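Local coordinates for protein HcgB (Methanococcus maripaludis, PDB 5D5P) that probably transfers a guanylyl group from a guanine nucleotide during biosynthesis of the iron-guanylylpyridinol cofactor of [Fe]-hydrogenase, at residues Phe20-Lys23 with Ile24-Asp28; Asp55-Ser58 with Arg59-Asp62. All coordinates share one frame; numbering follows the deposited sequence.

Interaction 1 of 2, residues Phe20-Lys23 with Ile24-Asp28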
loop_
_atom_site.group_PDB
_atom_site.type_symbol
_atom_site.label_atom_id
_atom_site.label_comp_id
_atom_site.label_asym_id
_atom_site.label_seq_id
_atom_site.Cartn_x
_atom_site.Cartn_y
_atom_site.Cartn_z
ATOM N N PHE A 20 -11.376 5.859 -17.675
ATOM C CA PHE A 20 -12.102 4.594 -17.705
ATOM C C PHE A 20 -11.201 3.370 -17.801
ATOM O O PHE A 20 -11.510 2.409 -18.510
ATOM C CB PHE A 20 -13.111 4.560 -18.853
ATOM C CG PHE A 20 -14.204 5.583 -18.739
ATOM C CD1 PHE A 20 -15.229 5.407 -17.824
ATOM C CD2 PHE A 20 -14.274 6.659 -19.608
ATOM C CE1 PHE A 20 -16.263 6.323 -17.720
ATOM C CE2 PHE A 20 -15.323 7.574 -19.517
ATOM C CZ PHE A 20 -16.316 7.401 -18.570
ATOM N N GLY A 21 -10.087 3.416 -17.088
ATOM C CA GLY A 21 -9.165 2.304 -17.030
ATOM C C GLY A 21 -7.751 2.778 -17.278
ATOM O O GLY A 21 -7.532 3.896 -17.755
ATOM N N ASP A 22 -6.784 1.922 -16.974
ATOM C CA ASP A 22 -5.397 2.226 -17.290
ATOM C C ASP A 22 -5.082 2.027 -18.765
ATOM O O ASP A 22 -5.877 1.452 -19.522
ATOM C CB ASP A 22 -4.458 1.388 -16.424
ATOM C CG ASP A 22 -4.834 1.434 -14.954
ATOM O OD1 ASP A 22 -5.679 2.280 -14.584
ATOM O OD2 ASP A 22 -4.267 0.644 -14.169
ATOM N N LYS A 23 -3.911 2.511 -19.159
ATOM C CA LYS A 23 -3.484 2.435 -20.538
ATOM C C LYS A 23 -2.157 1.715 -20.627
ATOM O O LYS A 23 -1.371 1.741 -19.681
ATOM C CB LYS A 23 -3.382 3.823 -21.171
ATOM C CG LYS A 23 -4.671 4.608 -21.153
ATOM C CD LYS A 23 -4.690 5.574 -22.323
ATOM C CE LYS A 23 -4.688 7.005 -21.857
ATOM N NZ LYS A 23 -6.082 7.507 -21.661
ATOM N N ILE A 24 -1.917 1.051 -21.753
ATOM C CA ILE A 24 -0.659 0.347 -21.909
ATOM C C ILE A 24 0.524 1.330 -21.854
ATOM O O ILE A 24 1.587 0.986 -21.347
ATOM C CB ILE A 24 -0.636 -0.486 -23.221
ATOM C CG1 ILE A 24 0.629 -1.346 -23.281
ATOM C CG2 ILE A 24 -0.797 0.401 -24.443
ATOM C CD1 ILE A 24 0.515 -2.495 -24.238
ATOM N N GLU A 25 0.321 2.565 -22.323
ATOM C CA GLU A 25 1.368 3.588 -22.254
ATOM C C GLU A 25 1.845 3.858 -20.827
ATOM O O GLU A 25 3.035 4.113 -20.601
ATOM C CB GLU A 25 0.893 4.910 -22.869
ATOM C CG GLU A 25 0.696 4.848 -24.370
ATOM C CD GLU A 25 -0.733 4.524 -24.796
ATOM O OE1 GLU A 25 -1.468 3.852 -24.038
ATOM O OE2 GLU A 25 -1.102 4.908 -25.926
ATOM N N GLU A 26 0.924 3.789 -19.868
ATOM C CA GLU A 26 1.262 4.089 -18.484
ATOM C C GLU A 26 2.126 2.977 -17.914
ATOM O O GLU A 26 3.103 3.224 -17.207
ATOM C CB GLU A 26 -0.017 4.296 -17.655
ATOM C CG GLU A 26 -0.778 5.567 -18.065
ATOM C CD GLU A 26 -2.253 5.570 -17.662
ATOM O OE1 GLU A 26 -2.749 4.548 -17.147
ATOM O OE2 GLU A 26 -2.936 6.597 -17.901
ATOM N N ILE A 27 1.789 1.745 -18.266
ATOM C CA ILE A 27 2.593 0.602 -17.856
ATOM C C ILE A 27 3.985 0.646 -18.502
ATOM O O ILE A 27 5.000 0.434 -17.835
ATOM C CB ILE A 27 1.878 -0.714 -18.226
ATOM C CG1 ILE A 27 0.677 -0.900 -17.300
ATOM C CG2 ILE A 27 2.838 -1.907 -18.118
ATOM C CD1 ILE A 27 1.099 -1.087 -15.877
ATOM N N ASP A 28 4.012 0.937 -19.797
ATOM C CA ASP A 28 5.259 1.039 -20.531
ATOM C C ASP A 28 6.163 2.093 -19.896
ATOM O O ASP A 28 7.363 1.896 -19.777
ATOM C CB ASP A 28 4.996 1.371 -22.008
ATOM C CG ASP A 28 4.548 0.147 -22.820
ATOM O OD1 ASP A 28 4.687 -0.997 -22.319
ATOM O OD2 ASP A 28 4.087 0.328 -23.978
#
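Ile24 opens the helix after Lys23, its N-cap residue, and turns its side chain away from the incoming loop, although Ile24 CB stays 3.7 Å from Lys23 C. Glu25 folds back instead: a bend at chi2 (94°) swings the carboxylate across the lysine stem, with Glu25 OE1 3.4 Å from Lys23 CB. This is contact with the aliphatic part alone, for the lysine chain bends at chi3 and chi4 and leaves Lys23 NZ 6.3 Å from Glu25 OE1. Glu26 makes the main polar link. With CG beside its own backbone N (chi1 -68°) and the chain extended beyond, it reaches back to the N-cap, where Glu26 OE1 accepts Lys23 N at 3.1 Å, the donor standing well above the carboxylate plane. Glu26 OE1 also lies 3.5 Å from Asp22 CA and 4.5 Å from Asp22 OD1, a like-charge approach that Arg19 probably eases by its salt bridge to Glu26 OE2 and weaker long pairing with Asp22. Asp22 OD2 bonds Ser130 of the second subunit, while Glu26 packs on Thr6 and Ala10 of helix 3-15. Replacing Glu26 by an alanine would probably leave the Lys23 amide without this acceptor and Arg19 without its carboxylate mate. Glu26 N donates to Lys23 O at 3.1 Å, and Ile27 N adds a weak bond to that oxygen at 3.5 Å. A glutamate reaching from the third helical residue to the N-cap amide is one half of a capping box; lysine at the N-cap offers no side-chain acceptor for the other.

Interaction 2 of 2, residues Asp55-Ser58 with Arg59-Asp62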
loop_
_atom_site.group_PDB
_atom_site.type_symbol
_atom_site.label_atom_id
_atom_site.label_comp_id
_atom_site.label_asym_id
_atom_site.label_seq_id
_atom_site.Cartn_x
_atom_site.Cartn_y
_atom_site.Cartn_z
ATOM N N ASP A 55 20.013 -8.501 -5.857
ATOM C CA ASP A 55 20.149 -9.594 -6.804
ATOM C C ASP A 55 19.027 -9.586 -7.835
ATOM O O ASP A 55 19.257 -9.896 -8.994
ATOM C CB ASP A 55 20.177 -10.940 -6.079
ATOM C CG ASP A 55 21.507 -11.202 -5.385
ATOM O OD1 ASP A 55 22.471 -10.451 -5.646
ATOM O OD2 ASP A 55 21.584 -12.139 -4.565
ATOM N N ILE A 56 17.825 -9.189 -7.430
ATOM C CA ILE A 56 16.704 -9.164 -8.368
ATOM C C ILE A 56 16.802 -7.964 -9.292
ATOM O O ILE A 56 16.659 -8.086 -10.500
ATOM C CB ILE A 56 15.346 -9.129 -7.629
ATOM C CG1 ILE A 56 15.067 -10.490 -6.998
ATOM C CG2 ILE A 56 14.221 -8.743 -8.595
ATOM C CD1 ILE A 56 13.970 -10.447 -5.959
ATOM N N ILE A 57 17.026 -6.799 -8.706
ATOM C CA ILE A 57 17.040 -5.552 -9.475
ATOM C C ILE A 57 18.210 -5.530 -10.458
ATOM O O ILE A 57 18.130 -4.899 -11.519
ATOM C CB ILE A 57 17.097 -4.345 -8.547
ATOM C CG1 ILE A 57 15.823 -4.306 -7.708
ATOM C CG2 ILE A 57 17.245 -3.056 -9.328
ATOM C CD1 ILE A 57 14.548 -4.211 -8.536
ATOM N N SER A 58 19.298 -6.215 -10.097
ATOM C CA SER A 58 20.485 -6.253 -10.956
ATOM C C SER A 58 20.207 -6.954 -12.267
ATOM O O SER A 58 20.906 -6.724 -13.248
ATOM C CB SER A 58 21.649 -6.974 -10.266
ATOM O OG SER A 58 22.168 -6.172 -9.226
ATOM N N ARG A 59 19.170 -7.786 -12.291
ATOM C CA ARG A 59 18.851 -8.541 -13.503
ATOM C C ARG A 59 18.020 -7.729 -14.489
ATOM O O ARG A 59 17.870 -8.123 -15.637
ATOM C CB ARG A 59 18.117 -9.842 -13.166
ATOM C CG ARG A 59 18.992 -10.871 -12.477
ATOM C CD ARG A 59 18.213 -12.129 -12.163
ATOM N NE ARG A 59 17.748 -12.785 -13.382
ATOM C CZ ARG A 59 16.869 -13.781 -13.402
ATOM N NH1 ARG A 59 16.356 -14.226 -12.264
ATOM N NH2 ARG A 59 16.500 -14.327 -14.555
ATOM N N ILE A 60 17.490 -6.596 -14.054
ATOM C CA ILE A 60 16.638 -5.810 -14.935
ATOM C C ILE A 60 17.153 -4.391 -15.140
ATOM O O ILE A 60 16.518 -3.603 -15.826
ATOM C CB ILE A 60 15.184 -5.772 -14.445
ATOM C CG1 ILE A 60 15.076 -5.026 -13.127
ATOM C CG2 ILE A 60 14.646 -7.197 -14.315
ATOM C CD1 ILE A 60 13.638 -4.844 -12.650
ATOM N N THR A 61 18.294 -4.067 -14.539
ATOM C CA THR A 61 18.917 -2.756 -14.707
ATOM C C THR A 61 20.423 -2.837 -14.899
ATOM O O THR A 61 21.050 -3.853 -14.605
ATOM C CB THR A 61 18.719 -1.847 -13.490
ATOM O OG1 THR A 61 19.452 -2.405 -12.392
ATOM C CG2 THR A 61 17.252 -1.712 -13.091
ATOM N N ASP A 62 20.975 -1.773 -15.470
ATOM C CA ASP A 62 22.420 -1.512 -15.466
ATOM C C ASP A 62 22.715 -0.401 -14.476
ATOM O O ASP A 62 23.125 0.692 -14.880
ATOM C CB ASP A 62 22.929 -1.119 -16.849
ATOM C CG ASP A 62 22.788 -2.230 -17.855
ATOM O OD1 ASP A 62 23.263 -3.349 -17.556
ATOM O OD2 ASP A 62 22.208 -1.993 -18.940
HETATM O O HOH W 1 17.474 -12.888 -9.289
#
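Thr61 OG1 and Ile60 N grip Ile57 O from opposite faces of its carbonyl plane, at 3.0 Å for Thr61 OG1 to Ile57 O and 3.1 Å for Ile60 N to Ile57 O. The hydroxyl gets there because OG1 sits between the backbone N and the carbonyl carbon (chi1 67°), while Thr61 CG2 lies 4.0 Å from Ile57 CG2 where the two side chains meet at a slant. Ile60 CG1 takes the equivalent place (chi1 66°), 3.5 Å from Ile57 O, and the CD1 methyls of Ile57 and Ile60 come to 4.3 Å. Arg59 N bonds Ile56 O, another link to the third residue back. The Arg59 stem runs over the carbonyls of Asp55 and Ile56, with Arg59 CG 3.6 Å from Asp55 O, before a bend at chi3 turns the guanidinium off; a water in its plane weakly bridges NH1 and Asp55 O, and NH1 also bonds Lys158 O. Ser58 OG turns back to Ser54 O. Helix 47-57 thus gives way to the loop before strand 64-67, with Ile57 packed on Ile65 of that strand and both Ile56 and Ile60 set against Leu150 of helix 138-151.

The two local contacts follow one another along the chain: interaction 1 starts helix 24-35, which leads into strand 39-43, and interaction 2 lies where helix 47-57 passes into the loop before strand 64-67. Strands 39-43 and 64-67 are parallel neighbours in the mixed sheet, so interaction 2 lies within the beta-alpha-beta crossover that joins them. The centres of interaction 1 and interaction 2 are about 24 Å apart, and the nearest atoms of interaction 1 and interaction 2 about 11 Å, with no touch. The surroundings differ as well. Residues 20-28 adjoin the second subunit, whereas no other protein chain of the assembly touches residues 55-62, which pack within their own chain. Both lie in the HcgB guanylyltransferase family region.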